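Long-range contacts in nudix hydrolase domain-containing protein (Thermotoga maritima, PDB 3E57), which is of unknown function but belongs to the Nudix superfamily and is probably a hydrolase of nucleoside diphosphate-linked substrates: residues B[66-77]-B[154-165]; B[139-147]-B[195-206]. All coordinates share one frame; numbering follows the deposited sequence.

Interaction 1 (B[66-77]-B[154-165])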
loop_
_atom_site.group_PDB
_atom_site.type_symbol
_atom_site.label_atom_id
_atom_site.label_comp_id
_atom_site.label_asym_id
_atom_site.label_seq_id
_atom_site.Cartn_x
_atom_site.Cartn_y
_atom_site.Cartn_z
ATOM N N THR B 66 15.515 9.478 9.040
ATOM C CA THR B 66 14.808 10.518 8.303
ATOM C C THR B 66 14.265 9.993 6.974
ATOM O O THR B 66 14.726 8.971 6.440
ATOM C CB THR B 66 15.722 11.733 8.023
ATOM O OG1 THR B 66 16.913 11.295 7.355
ATOM C CG2 THR B 66 16.096 12.449 9.324
ATOM N N LYS B 67 13.269 10.705 6.455
ATOM C CA LYS B 67 12.739 10.433 5.133
ATOM C C LYS B 67 12.843 11.688 4.271
ATOM O O LYS B 67 12.488 12.785 4.700
ATOM C CB LYS B 67 11.298 9.905 5.234
ATOM C CG LYS B 67 11.274 8.469 5.737
ATOM C CD LYS B 67 9.882 7.849 5.792
ATOM C CE LYS B 67 9.952 6.307 5.759
ATOM N NZ LYS B 67 9.868 5.744 4.344
ATOM N N GLN B 68 13.377 11.508 3.069
ATOM C CA GLN B 68 13.510 12.564 2.087
ATOM C C GLN B 68 12.162 12.792 1.423
ATOM O O GLN B 68 11.567 11.855 0.904
ATOM C CB GLN B 68 14.546 12.160 1.042
ATOM C CG GLN B 68 15.942 11.910 1.638
ATOM C CD GLN B 68 16.797 11.019 0.777
ATOM O OE1 GLN B 68 16.965 11.267 -0.414
ATOM N NE2 GLN B 68 17.355 9.976 1.378
ATOM N N VAL B 69 11.674 14.027 1.455
ATOM C CA VAL B 69 10.384 14.353 0.845
ATOM C C VAL B 69 10.529 14.509 -0.668
ATOM O O VAL B 69 11.252 15.391 -1.149
ATOM C CB VAL B 69 9.795 15.619 1.454
ATOM C CG1 VAL B 69 8.519 16.018 0.721
ATOM C CG2 VAL B 69 9.546 15.397 2.935
ATOM N N ILE B 70 9.837 13.633 -1.400
ATOM C CA ILE B 70 9.931 13.544 -2.849
ATOM C C ILE B 70 8.576 13.889 -3.477
ATOM O O ILE B 70 7.654 13.064 -3.445
ATOM C CB ILE B 70 10.337 12.107 -3.294
ATOM C CG1 ILE B 70 11.605 11.638 -2.568
ATOM C CG2 ILE B 70 10.550 12.046 -4.804
ATOM C CD1 ILE B 70 12.832 12.483 -2.856
ATOM N N PRO B 71 8.435 15.106 -4.033
ATOM C CA PRO B 71 7.276 15.342 -4.880
ATOM C C PRO B 71 7.311 14.368 -6.057
ATOM O O PRO B 71 8.378 14.133 -6.614
ATOM C CB PRO B 71 7.461 16.796 -5.338
ATOM C CG PRO B 71 8.919 17.085 -5.133
ATOM C CD PRO B 71 9.271 16.319 -3.912
ATOM N N TYR B 72 6.168 13.782 -6.393
ATOM C CA TYR B 72 6.081 12.696 -7.372
ATOM C C TYR B 72 4.820 12.914 -8.207
ATOM O O TYR B 72 3.697 12.761 -7.709
ATOM C CB TYR B 72 6.024 11.355 -6.646
ATOM C CG TYR B 72 6.287 10.151 -7.525
ATOM C CD1 TYR B 72 7.563 9.901 -8.032
ATOM C CD2 TYR B 72 5.283 9.248 -7.829
ATOM C CE1 TYR B 72 7.817 8.804 -8.831
ATOM C CE2 TYR B 72 5.546 8.132 -8.632
ATOM C CZ TYR B 72 6.818 7.923 -9.125
ATOM O OH TYR B 72 7.071 6.808 -9.923
ATOM N N VAL B 73 5.003 13.297 -9.463
ATOM C CA VAL B 73 3.908 13.781 -10.275
ATOM C C VAL B 73 3.639 12.847 -11.441
ATOM O O VAL B 73 4.531 12.556 -12.238
ATOM C CB VAL B 73 4.205 15.195 -10.819
ATOM C CG1 VAL B 73 2.989 15.733 -11.573
ATOM C CG2 VAL B 73 4.602 16.134 -9.674
ATOM N N VAL B 74 2.397 12.386 -11.521
ATOM C CA VAL B 74 1.911 11.635 -12.650
ATOM C C VAL B 74 1.224 12.639 -13.571
ATOM O O VAL B 74 0.407 13.449 -13.114
ATOM C CB VAL B 74 0.897 10.576 -12.197
ATOM C CG1 VAL B 74 0.268 9.887 -13.413
ATOM C CG2 VAL B 74 1.573 9.559 -11.269
ATOM N N ILE B 75 1.571 12.597 -14.850
ATOM C CA ILE B 75 1.084 13.573 -15.815
ATOM C C ILE B 75 0.039 12.924 -16.701
ATOM O O ILE B 75 0.273 11.842 -17.228
ATOM C CB ILE B 75 2.255 14.119 -16.672
ATOM C CG1 ILE B 75 3.147 15.007 -15.808
ATOM C CG2 ILE B 75 1.741 14.906 -17.885
ATOM C CD1 ILE B 75 4.441 15.362 -16.456
ATOM N N MET B 76 -1.120 13.577 -16.837
ATOM C CA MET B 76 -2.134 13.169 -17.804
ATOM C C MET B 76 -2.412 14.269 -18.823
ATOM O O MET B 76 -2.630 15.419 -18.441
ATOM C CB MET B 76 -3.441 12.815 -17.106
ATOM C CG MET B 76 -3.446 11.421 -16.499
ATOM S SD MET B 76 -5.096 10.934 -15.987
ATOM C CE MET B 76 -5.798 10.317 -17.523
ATOM N N ASP B 77 -2.396 13.894 -20.102
ATOM C CA ASP B 77 -2.744 14.774 -21.224
ATOM C C ASP B 77 -4.044 14.219 -21.782
ATOM O O ASP B 77 -4.059 13.152 -22.395
ATOM C CB ASP B 77 -1.632 14.752 -22.285
ATOM C CG ASP B 77 -1.829 15.794 -23.399
ATOM O OD1 ASP B 77 -2.974 16.200 -23.676
ATOM O OD2 ASP B 77 -0.823 16.189 -24.023
ATOM N N VAL B 154 13.947 5.277 2.763
ATOM C CA VAL B 154 14.401 6.625 3.113
ATOM C C VAL B 154 13.679 7.719 2.322
ATOM O O VAL B 154 14.038 8.884 2.431
ATOM C CB VAL B 154 15.949 6.771 2.953
ATOM C CG1 VAL B 154 16.666 5.690 3.749
ATOM C CG2 VAL B 154 16.367 6.729 1.494
ATOM N N HIS B 155 12.651 7.349 1.547
ATOM C CA HIS B 155 11.901 8.304 0.727
ATOM C C HIS B 155 10.434 8.339 1.136
ATOM O O HIS B 155 9.816 7.296 1.340
ATOM C CB HIS B 155 11.963 7.915 -0.751
ATOM C CG HIS B 155 13.223 8.326 -1.446
ATOM N ND1 HIS B 155 13.296 8.484 -2.812
ATOM C CD2 HIS B 155 14.453 8.620 -0.970
ATOM C CE1 HIS B 155 14.523 8.839 -3.149
ATOM N NE2 HIS B 155 15.244 8.933 -2.049
ATOM N N LEU B 156 9.884 9.543 1.239
ATOM C CA LEU B 156 8.449 9.738 1.415
ATOM C C LEU B 156 7.919 10.436 0.175
ATOM O O LEU B 156 8.307 11.560 -0.116
ATOM C CB LEU B 156 8.192 10.609 2.643
ATOM C CG LEU B 156 6.741 11.016 2.899
ATOM C CD1 LEU B 156 5.918 9.773 3.161
ATOM C CD2 LEU B 156 6.657 11.990 4.071
ATOM N N GLY B 157 7.020 9.781 -0.553
ATOM C CA GLY B 157 6.481 10.357 -1.778
ATOM C C GLY B 157 5.237 11.175 -1.529
ATOM O O GLY B 157 4.373 10.772 -0.757
ATOM N N ALA B 158 5.155 12.335 -2.176
ATOM C CA ALA B 158 3.961 13.155 -2.170
ATOM C C ALA B 158 3.416 13.049 -3.577
ATOM O O ALA B 158 3.965 13.650 -4.514
ATOM C CB ALA B 158 4.293 14.614 -1.830
ATOM N N LEU B 159 2.342 12.276 -3.726
ATOM C CA LEU B 159 1.790 11.943 -5.029
ATOM C C LEU B 159 0.777 12.968 -5.526
ATOM O O LEU B 159 -0.214 13.263 -4.845
ATOM C CB LEU B 159 1.110 10.588 -4.958
ATOM C CG LEU B 159 0.427 10.064 -6.225
ATOM C CD1 LEU B 159 1.424 9.942 -7.395
ATOM C CD2 LEU B 159 -0.230 8.711 -5.898
ATOM N N PHE B 160 1.034 13.480 -6.728
ATOM C CA PHE B 160 0.139 14.390 -7.421
ATOM C C PHE B 160 -0.240 13.849 -8.767
ATOM O O PHE B 160 0.537 13.131 -9.398
ATOM C CB PHE B 160 0.823 15.734 -7.686
ATOM C CG PHE B 160 1.222 16.466 -6.461
ATOM C CD1 PHE B 160 0.423 17.482 -5.953
ATOM C CD2 PHE B 160 2.398 16.149 -5.810
ATOM C CE1 PHE B 160 0.788 18.148 -4.811
ATOM C CE2 PHE B 160 2.766 16.815 -4.668
ATOM C CZ PHE B 160 1.963 17.820 -4.174
ATOM N N LEU B 161 -1.428 14.243 -9.216
ATOM C CA LEU B 161 -1.871 14.072 -10.585
ATOM C C LEU B 161 -1.842 15.455 -11.241
ATOM O O LEU B 161 -2.538 16.378 -10.795
ATOM C CB LEU B 161 -3.288 13.527 -10.601
ATOM C CG LEU B 161 -3.970 13.384 -11.950
ATOM C CD1 LEU B 161 -3.147 12.518 -12.895
ATOM C CD2 LEU B 161 -5.364 12.813 -11.747
ATOM N N GLY B 162 -1.024 15.609 -12.272
ATOM C CA GLY B 162 -0.957 16.879 -13.002
ATOM C C GLY B 162 -1.631 16.694 -14.340
ATOM O O GLY B 162 -1.183 15.879 -15.142
ATOM N N ARG B 163 -2.711 17.425 -14.591
ATOM C CA ARG B 163 -3.384 17.337 -15.881
ATOM C C ARG B 163 -2.987 18.542 -16.735
ATOM O O ARG B 163 -2.965 19.671 -16.243
ATOM C CB ARG B 163 -4.901 17.287 -15.722
ATOM C CG ARG B 163 -5.468 16.027 -15.060
ATOM C CD ARG B 163 -6.996 16.051 -15.205
ATOM N NE ARG B 163 -7.703 14.918 -14.598
ATOM C CZ ARG B 163 -8.116 14.864 -13.331
ATOM N NH1 ARG B 163 -7.874 15.859 -12.479
ATOM N NH2 ARG B 163 -8.767 13.789 -12.904
ATOM N N GLY B 164 -2.675 18.306 -18.004
ATOM C CA GLY B 164 -2.275 19.401 -18.879
ATOM C C GLY B 164 -1.977 19.004 -20.307
ATOM O O GLY B 164 -2.545 18.046 -20.833
ATOM N N LYS B 165 -1.095 19.766 -20.939
ATOM C CA LYS B 165 -0.605 19.437 -22.258
ATOM C C LYS B 165 0.823 18.983 -22.065
ATOM O O LYS B 165 1.602 19.672 -21.410
ATOM C CB LYS B 165 -0.658 20.662 -23.195
ATOM C CG LYS B 165 -0.516 20.308 -24.683
ATOM C CD LYS B 165 -1.881 20.054 -25.367
ATOM C CE LYS B 165 -1.823 18.881 -26.363
ATOM N NZ LYS B 165 -0.811 19.040 -27.450
#
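Q68 and I70 meet H155 near the start of the parallel strand pair 66-77 and 155-163, part of the central mixed sheet of the Nudix fold. The imidazole of H155 lies across the I70 side chain, whose CG1 sits over one ring face in a CH-pi contact, 4.0 Å from the ring centroid. With chi1 -53°, I70 CG1 stands beside its own backbone N, and it is this branch, not CG2, that meets the ring. The Q68 amide is turned 70° from the imidazole plane; its OE1 bonds to H106, while the Q68 side chain lies alongside that of V154, pointing the same way, and brings its NE2 within 3.4 Å of V154 CG2. K67, from the same strand end, sends NZ chiefly to N145 OD1, with a weak bond to H155 O.

Farther along, on the sheet face that carries Y72, V74 and M76, leucine methyls fit between neighbouring side chains. L159 CD1 touches the edge of the Y72 ring at CD2 (3.9 Å) and also V74 CG2. On the other face, V69, P71 and V73 pack against helix 115-130, and the ring of F160 presents its edge to Y72 O. Ten backbone hydrogen bonds zip the strands together, from Q68 N to G164 N. Beyond V74, L161 CD1 fills the next position, 3.8 Å from M76 CG, with M76 SD close by.

Interaction 2 (B[139-147]-B[195-206])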
loop_
_atom_site.group_PDB
_atom_site.type_symbol
_atom_site.label_atom_id
_atom_site.label_comp_id
_atom_site.label_asym_id
_atom_site.label_seq_id
_atom_site.Cartn_x
_atom_site.Cartn_y
_atom_site.Cartn_z
ATOM N N GLU B 139 -3.228 18.114 -8.645
ATOM C CA GLU B 139 -4.160 17.625 -7.651
ATOM C C GLU B 139 -3.341 16.754 -6.731
ATOM O O GLU B 139 -2.820 15.740 -7.171
ATOM C CB GLU B 139 -5.267 16.810 -8.324
ATOM C CG GLU B 139 -6.365 16.332 -7.362
ATOM C CD GLU B 139 -7.368 15.371 -8.006
ATOM O OE1 GLU B 139 -7.327 15.166 -9.246
ATOM O OE2 GLU B 139 -8.198 14.804 -7.260
ATOM N N PHE B 140 -3.199 17.151 -5.471
ATOM C CA PHE B 140 -2.517 16.310 -4.499
ATOM C C PHE B 140 -3.393 15.097 -4.163
ATOM O O PHE B 140 -4.558 15.255 -3.809
ATOM C CB PHE B 140 -2.218 17.112 -3.238
ATOM C CG PHE B 140 -1.590 16.304 -2.127
ATOM C CD1 PHE B 140 -0.285 15.868 -2.212
ATOM C CD2 PHE B 140 -2.317 15.983 -0.996
ATOM C CE1 PHE B 140 0.289 15.147 -1.182
ATOM C CE2 PHE B 140 -1.749 15.264 0.042
ATOM C CZ PHE B 140 -0.455 14.848 -0.048
ATOM N N LEU B 141 -2.831 13.893 -4.282
ATOM C CA LEU B 141 -3.568 12.671 -3.992
ATOM C C LEU B 141 -3.261 12.114 -2.612
ATOM O O LEU B 141 -4.155 11.667 -1.916
ATOM C CB LEU B 141 -3.294 11.609 -5.063
ATOM C CG LEU B 141 -3.612 11.973 -6.513
ATOM C CD1 LEU B 141 -3.396 10.749 -7.409
ATOM C CD2 LEU B 141 -5.028 12.495 -6.653
ATOM N N GLY B 142 -2.000 12.123 -2.209
ATOM C CA GLY B 142 -1.630 11.612 -0.893
ATOM C C GLY B 142 -0.170 11.239 -0.814
ATOM O O GLY B 142 0.648 11.734 -1.597
ATOM N N LEU B 143 0.137 10.334 0.110
ATOM C CA LEU B 143 1.503 9.941 0.425
ATOM C C LEU B 143 1.826 8.501 0.070
ATOM O O LEU B 143 0.999 7.595 0.254
ATOM C CB LEU B 143 1.747 10.115 1.921
ATOM C CG LEU B 143 1.615 11.548 2.453
ATOM C CD1 LEU B 143 2.079 11.596 3.905
ATOM C CD2 LEU B 143 2.407 12.502 1.614
ATOM N N ILE B 144 3.047 8.294 -0.403
ATOM C CA ILE B 144 3.562 6.955 -0.683
ATOM C C ILE B 144 4.680 6.627 0.284
ATOM O O ILE B 144 5.694 7.338 0.343
ATOM C CB ILE B 144 4.148 6.827 -2.093
ATOM C CG1 ILE B 144 3.130 7.236 -3.159
ATOM C CG2 ILE B 144 4.663 5.397 -2.292
ATOM C CD1 ILE B 144 3.712 7.261 -4.589
ATOM N N ASN B 145 4.510 5.535 1.017
ATOM C CA ASN B 145 5.495 5.088 1.979
ATOM C C ASN B 145 5.636 3.598 1.818
ATOM O O ASN B 145 4.746 2.842 2.200
ATOM C CB ASN B 145 5.049 5.435 3.406
ATOM C CG ASN B 145 6.091 5.094 4.452
ATOM O OD1 ASN B 145 7.266 5.412 4.294
ATOM N ND2 ASN B 145 5.665 4.453 5.534
ATOM N N SER B 146 6.725 3.167 1.194
ATOM C CA SER B 146 6.948 1.741 0.981
ATOM C C SER B 146 8.325 1.378 1.468
ATOM O O SER B 146 9.239 2.196 1.426
ATOM C CB SER B 146 6.830 1.381 -0.489
ATOM O OG SER B 146 7.766 2.123 -1.224
ATOM N N SER B 147 8.469 0.142 1.924
ATOM C CA SER B 147 9.671 -0.265 2.607
ATOM C C SER B 147 10.372 -1.398 1.871
ATOM O O SER B 147 11.236 -2.050 2.447
ATOM C CB SER B 147 9.329 -0.708 4.028
ATOM O OG SER B 147 8.496 -1.852 4.008
ATOM N N TRP B 195 7.204 2.676 -6.693
ATOM C CA TRP B 195 6.234 3.765 -6.637
ATOM C C TRP B 195 5.420 3.836 -7.916
ATOM O O TRP B 195 4.264 4.229 -7.875
ATOM C CB TRP B 195 6.934 5.101 -6.404
ATOM C CG TRP B 195 7.467 5.308 -5.024
ATOM C CD1 TRP B 195 7.614 4.380 -4.046
ATOM C CD2 TRP B 195 7.929 6.548 -4.477
ATOM N NE1 TRP B 195 8.142 4.965 -2.911
ATOM C CE2 TRP B 195 8.345 6.295 -3.157
ATOM C CE3 TRP B 195 8.050 7.841 -4.988
ATOM C CZ2 TRP B 195 8.850 7.296 -2.325
ATOM C CZ3 TRP B 195 8.567 8.844 -4.159
ATOM C CH2 TRP B 195 8.959 8.556 -2.844
ATOM N N SER B 196 6.003 3.442 -9.047
ATOM C CA SER B 196 5.255 3.415 -10.311
ATOM C C SER B 196 4.057 2.469 -10.226
ATOM O O SER B 196 2.941 2.810 -10.619
ATOM C CB SER B 196 6.179 3.037 -11.477
ATOM O OG SER B 196 7.088 4.105 -11.747
ATOM N N LYS B 197 4.286 1.266 -9.706
ATOM C CA LYS B 197 3.234 0.280 -9.568
ATOM C C LYS B 197 2.151 0.771 -8.591
ATOM O O LYS B 197 0.941 0.603 -8.824
ATOM C CB LYS B 197 3.830 -1.029 -9.061
ATOM C CG LYS B 197 2.952 -2.227 -9.225
ATOM C CD LYS B 197 3.697 -3.473 -8.790
ATOM C CE LYS B 197 2.889 -4.706 -9.146
ATOM N NZ LYS B 197 2.968 -5.039 -10.619
ATOM N N ILE B 198 2.588 1.370 -7.496
ATOM C CA ILE B 198 1.641 1.834 -6.478
ATOM C C ILE B 198 0.790 2.942 -7.060
ATOM O O ILE B 198 -0.433 2.941 -6.907
ATOM C CB ILE B 198 2.363 2.353 -5.224
ATOM C CG1 ILE B 198 3.049 1.201 -4.469
ATOM C CG2 ILE B 198 1.356 3.044 -4.292
ATOM C CD1 ILE B 198 4.088 1.657 -3.466
ATOM N N SER B 199 1.447 3.877 -7.733
ATOM C CA SER B 199 0.791 5.037 -8.314
ATOM C C SER B 199 -0.217 4.626 -9.384
ATOM O O SER B 199 -1.297 5.186 -9.440
ATOM C CB SER B 199 1.821 6.007 -8.882
ATOM O OG SER B 199 2.619 6.583 -7.846
ATOM N N ALA B 200 0.134 3.653 -10.228
ATOM C CA ALA B 200 -0.809 3.102 -11.207
ATOM C C ALA B 200 -2.080 2.569 -10.526
ATOM O O ALA B 200 -3.189 2.839 -10.964
ATOM C CB ALA B 200 -0.157 2.011 -12.040
ATOM N N ALA B 201 -1.925 1.824 -9.447
ATOM C CA ALA B 201 -3.068 1.309 -8.726
ATOM C C ALA B 201 -3.953 2.453 -8.197
ATOM O O ALA B 201 -5.178 2.394 -8.310
ATOM C CB ALA B 201 -2.613 0.368 -7.591
ATOM N N VAL B 202 -3.329 3.508 -7.671
ATOM C CA VAL B 202 -4.059 4.659 -7.118
ATOM C C VAL B 202 -4.842 5.359 -8.215
ATOM O O VAL B 202 -6.042 5.635 -8.072
ATOM C CB VAL B 202 -3.091 5.654 -6.417
ATOM C CG1 VAL B 202 -3.807 6.969 -6.055
ATOM C CG2 VAL B 202 -2.476 4.999 -5.172
ATOM N N LEU B 203 -4.177 5.601 -9.336
ATOM C CA LEU B 203 -4.813 6.272 -10.469
ATOM C C LEU B 203 -5.961 5.486 -11.060
ATOM O O LEU B 203 -7.012 6.059 -11.322
ATOM C CB LEU B 203 -3.803 6.562 -11.575
ATOM C CG LEU B 203 -3.055 7.879 -11.477
ATOM C CD1 LEU B 203 -3.931 9.025 -11.987
ATOM C CD2 LEU B 203 -2.594 8.148 -10.051
ATOM N N LEU B 204 -5.773 4.185 -11.273
ATOM C CA LEU B 204 -6.847 3.335 -11.778
ATOM C C LEU B 204 -8.055 3.341 -10.842
ATOM O O LEU B 204 -9.184 3.358 -11.310
ATOM C CB LEU B 204 -6.391 1.892 -12.004
ATOM C CG LEU B 204 -5.733 1.433 -13.331
ATOM C CD1 LEU B 204 -5.986 2.385 -14.505
ATOM C CD2 LEU B 204 -4.266 1.129 -13.160
ATOM N N ASN B 205 -7.820 3.321 -9.533
ATOM C CA ASN B 205 -8.931 3.343 -8.573
ATOM C C ASN B 205 -9.617 4.709 -8.483
ATOM O O ASN B 205 -10.827 4.779 -8.244
ATOM C CB ASN B 205 -8.487 2.876 -7.182
ATOM C CG ASN B 205 -9.606 2.172 -6.421
ATOM O OD1 ASN B 205 -10.264 1.265 -6.945
ATOM N ND2 ASN B 205 -9.814 2.573 -5.183
ATOM N N LEU B 206 -8.862 5.785 -8.684
ATOM C CA LEU B 206 -9.466 7.118 -8.777
ATOM C C LEU B 206 -10.432 7.183 -9.954
ATOM O O LEU B 206 -11.489 7.794 -9.857
ATOM C CB LEU B 206 -8.404 8.199 -8.930
ATOM C CG LEU B 206 -7.661 8.595 -7.658
ATOM C CD1 LEU B 206 -6.574 9.597 -8.024
ATOM C CD2 LEU B 206 -8.626 9.173 -6.628
HETATM O O HOH W 1 8.735 5.081 0.205
#
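Strand 139-145 and helix 195-206 run roughly antiparallel, their axes 9.9 Å apart at closest approach and inclined at 145°, and a classic beta bulge at L141 and G142, opposite L159, interrupts the strand. I144 sets its CG2 methyl over the five-membered ring of W195, a CH-pi contact 3.6 Å from the centroid and 15° off the ring normal. That methyl lies anti to the backbone N, while the CG1 branch carries CD1 to S199 OG. S199 OG in turn donates to W195 O from the face opposite S199 N, giving this carbonyl two donors. At the edge of the indole, S146 OG lies in the ring plane and accepts a weak bond from NE1 (3.3 Å); water 1 accepts from both NE1 and S146 N. Replacing W195 with an alanine would probably leave I144 CG2 without its aromatic platform and S146 and the water without their indole donor. Toward the helix C-terminus, L141 CD1 reaches V202 CG1, L203 CD2 and, tightly, L206 CD1 at 3.4 Å. The chemistry is thus mainly apolar, which implies that the helix is held to the strand mainly by burial of methyl and indole surface, the weak NE1 bond and the water adding a polar link at one end.

How the interactions relate
Interactions 1 and 2 have centres about 9 Å apart and share one mixed sheet, in which strand 155-163 has strand 66-77 as its parallel neighbour and strand 131-145 as an antiparallel one. Along the chain their segments alternate: 66-77, 139-147, 154-165, then 195-206. Helix 194-206 covers the sheet face bearing Y72, L159 and L161, whereas helix 115-130 packs on the other. Besides the K67-N145 bond, L159 O probably accepts from L141 N, and the W195 and Y72 rings meet edge-to-face. Interaction 1 builds the middle of the sheet, and interaction 2 fastens the C-terminal helix across it, giving the helix-sheet-helix layering of a Nudix domain.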